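Local coordinates for protein Dye-decolorizing peroxidase (Irpex lacteus, PDB 7D8M) that binds heme b and probably works as a dye-decolorizing peroxidase, using the heme iron to reduce peroxide while oxidising dyes and other substrates, at residues A[310-316]-A[396-402]; A[72-76]-A[117-121]. All blocks are in the same frame, centred on the assembly; numbering follows the deposited sequence.

In the fold
The two contacts lie on opposite sides of the chain's centre, their own centres 31 Å apart and their nearest atoms about 20 Å apart, so they do not touch. Interaction 1 is the one at the heme: residues 310-316 carry the axial ligand H312, and the loop 396-402 supplies D399, whose carboxylate accepts a hydrogen bond from that histidine, with I313, T316 and I402 also lining the pocket. Interaction 2 closes earlier in the sequence, within the DyP dimeric alpha+beta barrel region, and is away from the annotated sites. There 72-76 leaves an outermost strand of a four-stranded antiparallel sheet for helix 74-79, beside the start of strand 120-126.

Interaction 1: residues A[310-316]-A[396-402]; sequences TAHIRKT and LGLDPVI. With HEM (protoporphyrin IX containing Fe), chain B.
H312 is held between the heme iron and the carboxylate of D399. Its NE2 coordinates the heme iron at 2.3 Å, while ND1 donates to D399 OD2 at 2.6 Å in an essentially straight bond, 179° at the hydrogen. The acceptor lies in the imidazole plane and uses its syn lone pair, although carboxylate and ring are turned 67° against each other. With CG anti to the backbone N (chi1 178°), the ring extends from the first turn of helix 312-316 to the porphyrin. V401 lies over one ring face, and I402 CG1 comes obliquely to CE1 of H312 at 3.6 Å. The other branch of I402, CG2, packs against the heme, as do I313 and T316.

Behind this first shell, D399 is fixed by its own loop. OD1 accepts from V401 N at 2.7 Å, nearly in line with the C-O bond, and from I402 N, which comes from above the carboxylate plane; together they form an Asx turn and wider Asx motif. These bonds restrict rotation of the carboxylate and keep OD2 aimed at the histidine. The ND1 bond in turn fixes the rotation of the imidazole about its CB-CG axis while NE2 faces the iron. Further out, the bent chain of K315 brings NZ to G397 O at 2.9 Å, and the same ammonium also bonds F386 O and W380 O. T310 CG2 packs on the L396 carbonyl. This His-carboxylate pair on the proximal side of the heme is the arrangement familiar from heme peroxidases, here within the DyP-type family.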
# COMPACT_ATOMS: atom_id res chain seq x y z
N THR A 310 -14.43 -10.04 8.33
CA THR A 310 -13.07 -10.37 7.94
C THR A 310 -12.74 -9.98 6.51
O THR A 310 -11.65 -10.33 6.04
CB THR A 310 -12.86 -11.87 8.12
OG1 THR A 310 -13.89 -12.56 7.40
CG2 THR A 310 -12.95 -12.25 9.58
N ALA A 311 -13.65 -9.33 5.79
CA ALA A 311 -13.31 -8.85 4.45
C ALA A 311 -12.09 -7.96 4.51
O ALA A 311 -11.90 -7.18 5.44
CB ALA A 311 -14.45 -8.05 3.82
N HIS A 312 -11.28 -8.04 3.45
CA HIS A 312 -10.00 -7.34 3.41
C HIS A 312 -10.15 -5.87 3.78
O HIS A 312 -9.50 -5.39 4.71
CB HIS A 312 -9.39 -7.48 2.02
CG HIS A 312 -8.09 -6.76 1.88
ND1 HIS A 312 -7.09 -6.83 2.83
CD2 HIS A 312 -7.62 -5.94 0.91
CE1 HIS A 312 -6.06 -6.10 2.45
NE2 HIS A 312 -6.36 -5.55 1.29
N ILE A 313 -11.03 -5.15 3.08
CA ILE A 313 -11.13 -3.71 3.31
C ILE A 313 -11.73 -3.41 4.68
O ILE A 313 -11.46 -2.35 5.26
CB ILE A 313 -11.93 -3.00 2.19
CG1 ILE A 313 -13.41 -3.39 2.22
CG2 ILE A 313 -11.29 -3.25 0.82
CD1 ILE A 313 -14.28 -2.47 1.39
N ARG A 314 -12.54 -4.33 5.22
CA ARG A 314 -13.11 -4.11 6.55
C ARG A 314 -12.11 -4.46 7.66
O ARG A 314 -12.20 -3.91 8.76
CB ARG A 314 -14.41 -4.92 6.68
CG ARG A 314 -15.23 -4.59 7.94
CD ARG A 314 -16.60 -5.32 7.99
NE ARG A 314 -17.42 -4.84 9.11
CZ ARG A 314 -18.75 -4.93 9.17
NH1 ARG A 314 -19.43 -5.48 8.17
NH2 ARG A 314 -19.39 -4.47 10.22
N LYS A 315 -11.16 -5.35 7.38
CA LYS A 315 -10.07 -5.60 8.32
C LYS A 315 -9.10 -4.41 8.37
O LYS A 315 -8.70 -3.96 9.45
CB LYS A 315 -9.32 -6.88 7.93
CG LYS A 315 -9.96 -8.17 8.42
CD LYS A 315 -9.53 -8.49 9.86
CE LYS A 315 -9.20 -9.98 10.04
NZ LYS A 315 -8.83 -10.29 11.45
N THR A 316 -8.72 -3.88 7.20
CA THR A 316 -7.68 -2.85 7.15
C THR A 316 -8.21 -1.44 7.37
O THR A 316 -7.42 -0.53 7.64
CB THR A 316 -6.94 -2.88 5.82
OG1 THR A 316 -7.88 -2.66 4.75
CG2 THR A 316 -6.24 -4.22 5.63
N LEU A 396 -13.94 -15.22 13.80
CA LEU A 396 -13.44 -14.21 12.86
C LEU A 396 -12.35 -14.80 11.99
O LEU A 396 -12.62 -15.21 10.85
CB LEU A 396 -12.95 -12.99 13.64
CG LEU A 396 -14.02 -12.42 14.58
CD1 LEU A 396 -13.41 -11.62 15.73
CD2 LEU A 396 -15.06 -11.59 13.84
N GLY A 397 -11.13 -14.89 12.51
CA GLY A 397 -10.03 -15.43 11.74
C GLY A 397 -9.25 -14.35 11.01
O GLY A 397 -9.36 -13.15 11.30
N LEU A 398 -8.47 -14.79 10.02
CA LEU A 398 -7.54 -13.91 9.32
C LEU A 398 -8.20 -13.22 8.13
O LEU A 398 -9.20 -13.68 7.58
CB LEU A 398 -6.33 -14.71 8.82
CG LEU A 398 -5.48 -15.47 9.84
CD1 LEU A 398 -4.13 -15.85 9.22
CD2 LEU A 398 -5.29 -14.66 11.12
N ASP A 399 -7.61 -12.08 7.76
CA ASP A 399 -7.88 -11.48 6.47
C ASP A 399 -7.63 -12.54 5.39
O ASP A 399 -6.55 -13.13 5.35
CB ASP A 399 -6.96 -10.27 6.29
CG ASP A 399 -7.20 -9.50 4.99
OD1 ASP A 399 -7.29 -10.11 3.91
OD2 ASP A 399 -7.26 -8.25 5.06
N PRO A 400 -8.62 -12.85 4.55
CA PRO A 400 -8.44 -13.93 3.57
C PRO A 400 -7.61 -13.53 2.37
O PRO A 400 -7.28 -14.39 1.54
CB PRO A 400 -9.88 -14.29 3.18
CG PRO A 400 -10.60 -12.98 3.33
CD PRO A 400 -10.00 -12.33 4.53
N VAL A 401 -7.25 -12.26 2.25
CA VAL A 401 -6.38 -11.80 1.16
C VAL A 401 -4.95 -11.75 1.67
O VAL A 401 -4.10 -12.52 1.22
CB VAL A 401 -6.87 -10.45 0.61
CG1 VAL A 401 -5.99 -9.93 -0.56
CG2 VAL A 401 -8.32 -10.57 0.15
N ILE A 402 -4.67 -10.90 2.65
CA ILE A 402 -3.30 -10.64 3.10
C ILE A 402 -2.96 -11.28 4.44
O ILE A 402 -1.80 -11.19 4.86
CB ILE A 402 -3.01 -9.13 3.15
CG1 ILE A 402 -3.93 -8.44 4.16
CG2 ILE A 402 -3.10 -8.52 1.75
CD1 ILE A 402 -3.40 -7.08 4.68
CHA HEM B . -8.00 -1.89 -0.20
CHB HEM B . -6.11 -5.46 -2.89
CHC HEM B . -2.24 -5.58 0.04
CHD HEM B . -4.36 -2.37 2.99
C1A HEM B . -7.82 -2.83 -1.20
C2A HEM B . -8.70 -3.04 -2.33
C3A HEM B . -8.17 -4.02 -3.08
C4A HEM B . -6.94 -4.46 -2.45
CMA HEM B . -8.72 -4.62 -4.39
CAA HEM B . -10.01 -2.25 -2.60
CBA HEM B . -9.71 -1.00 -3.43
CGA HEM B . -9.67 0.25 -2.56
O1A HEM B . -10.46 0.34 -1.59
O2A HEM B . -8.85 1.16 -2.85
C1B HEM B . -4.89 -5.77 -2.35
C2B HEM B . -3.94 -6.70 -2.92
C3B HEM B . -2.87 -6.74 -2.10
C4B HEM B . -3.11 -5.83 -1.00
CMB HEM B . -4.20 -7.50 -4.23
CAB HEM B . -1.55 -7.54 -2.23
CBB HEM B . -1.11 -8.05 -3.39
C1C HEM B . -2.49 -4.78 1.14
C2C HEM B . -1.67 -4.65 2.33
C3C HEM B . -2.26 -3.76 3.15
C4C HEM B . -3.48 -3.31 2.50
CMC HEM B . -0.34 -5.42 2.53
CAC HEM B . -1.82 -3.25 4.55
CBC HEM B . -1.03 -3.96 5.37
C1D HEM B . -5.46 -1.88 2.33
C2D HEM B . -6.25 -0.71 2.69
C3D HEM B . -7.25 -0.59 1.81
C4D HEM B . -7.14 -1.67 0.85
CMD HEM B . -6.01 0.23 3.88
CAD HEM B . -8.33 0.51 1.82
CBD HEM B . -9.50 0.03 2.70
CGD HEM B . -10.56 1.09 2.85
O1D HEM B . -11.77 0.73 2.81
O2D HEM B . -10.22 2.30 3.00
NA HEM B . -6.77 -3.71 -1.30
NB HEM B . -4.36 -5.25 -1.18
NC HEM B . -3.59 -3.96 1.29
ND HEM B . -6.02 -2.43 1.19
FE HEM B . -5.24 -3.97 0.09

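Interaction 2: residues A[72-76]-A[117-121]; sequences FSHAG and NVDGV
F72 passes G120 as an antiparallel non-hydrogen-bonded pair, and its ring edge faces D119 O, with CD1 3.8 Å from that oxygen. Beyond the segments, the same ring stacks with F448. S73 comes next and makes both hydrogen bonds of the contact. Its N donates to D119 O at 3.0 Å, while OG donates to V118 O at 2.6 Å, in the carbonyl plane and on a lone pair. Chi1 of 74° places OG between the backbone N and carbonyl carbon, where it also accepts from G76 N and N-caps helix 74-79. An alanine here would lack the hydroxyl, which is likely to leave V118 O without this donor and the helix start without its side-chain cap. A75 then sets its methyl 3.6 Å from D119 OD1; OD2 accepts a hydrogen bond from I32 N of strand 24-32. At G76, CA approaches D119 O at 3.3 Å in a CA-H...O contact, and a side chain at this position would collide with that carbonyl. D119 and G120 form a classic beta bulge opposite F30. With the V118 and D119 carbonyls as acceptors, the contact depends on the backbone path into the bulge and on a serine hydroxyl that both donates and accepts.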
# COMPACT_ATOMS: atom_id res chain seq x y z
N PHE A 72 14.86 7.23 2.13
CA PHE A 72 16.03 6.60 2.75
C PHE A 72 15.61 5.64 3.86
O PHE A 72 14.71 5.94 4.65
CB PHE A 72 16.99 7.65 3.33
CG PHE A 72 17.61 8.54 2.29
CD1 PHE A 72 18.61 8.05 1.47
CD2 PHE A 72 17.20 9.85 2.15
CE1 PHE A 72 19.20 8.87 0.51
CE2 PHE A 72 17.78 10.67 1.19
CZ PHE A 72 18.78 10.18 0.37
N SER A 73 16.30 4.50 3.92
CA SER A 73 16.18 3.57 5.02
C SER A 73 17.02 4.03 6.21
O SER A 73 17.89 4.89 6.09
CB SER A 73 16.62 2.17 4.58
OG SER A 73 18.04 2.09 4.45
N HIS A 74 16.73 3.44 7.37
CA HIS A 74 17.55 3.68 8.56
C HIS A 74 19.02 3.42 8.29
O HIS A 74 19.89 4.18 8.73
CB HIS A 74 17.05 2.81 9.72
CG HIS A 74 17.96 2.81 10.92
ND1 HIS A 74 17.81 3.70 11.96
CD2 HIS A 74 19.00 2.02 11.25
CE1 HIS A 74 18.73 3.47 12.87
NE2 HIS A 74 19.47 2.45 12.46
N ALA A 75 19.32 2.35 7.55
CA ALA A 75 20.71 2.10 7.16
C ALA A 75 21.25 3.24 6.30
O ALA A 75 22.42 3.62 6.42
CB ALA A 75 20.81 0.77 6.42
N GLY A 76 20.40 3.81 5.43
CA GLY A 76 20.84 4.93 4.61
C GLY A 76 21.15 6.17 5.42
O GLY A 76 22.10 6.90 5.11
N ASN A 117 21.38 -3.86 3.79
CA ASN A 117 22.21 -3.31 2.72
C ASN A 117 21.49 -2.23 1.93
O ASN A 117 22.14 -1.34 1.36
CB ASN A 117 22.66 -4.44 1.79
CG ASN A 117 23.83 -4.03 0.91
OD1 ASN A 117 24.89 -3.66 1.40
ND2 ASN A 117 23.64 -4.11 -0.41
N VAL A 118 20.16 -2.29 1.86
CA VAL A 118 19.41 -1.30 1.11
C VAL A 118 19.40 0.02 1.88
O VAL A 118 18.92 0.09 3.02
CB VAL A 118 17.98 -1.79 0.83
CG1 VAL A 118 17.10 -0.64 0.33
CG2 VAL A 118 18.02 -2.95 -0.17
N ASP A 119 19.96 1.06 1.27
CA ASP A 119 20.07 2.38 1.88
C ASP A 119 18.96 3.33 1.46
O ASP A 119 18.70 4.31 2.16
CB ASP A 119 21.43 3.01 1.52
CG ASP A 119 22.59 2.38 2.27
OD1 ASP A 119 22.38 1.89 3.40
OD2 ASP A 119 23.72 2.38 1.74
N GLY A 120 18.29 3.06 0.34
CA GLY A 120 17.20 3.91 -0.07
C GLY A 120 16.64 3.45 -1.39
O GLY A 120 17.10 2.45 -1.97
N VAL A 121 15.67 4.20 -1.88
CA VAL A 121 15.00 3.84 -3.13
C VAL A 121 14.61 5.11 -3.86
O VAL A 121 14.14 6.09 -3.26
CB VAL A 121 13.78 2.94 -2.85
CG1 VAL A 121 12.82 3.62 -1.87
CG2 VAL A 121 13.08 2.59 -4.14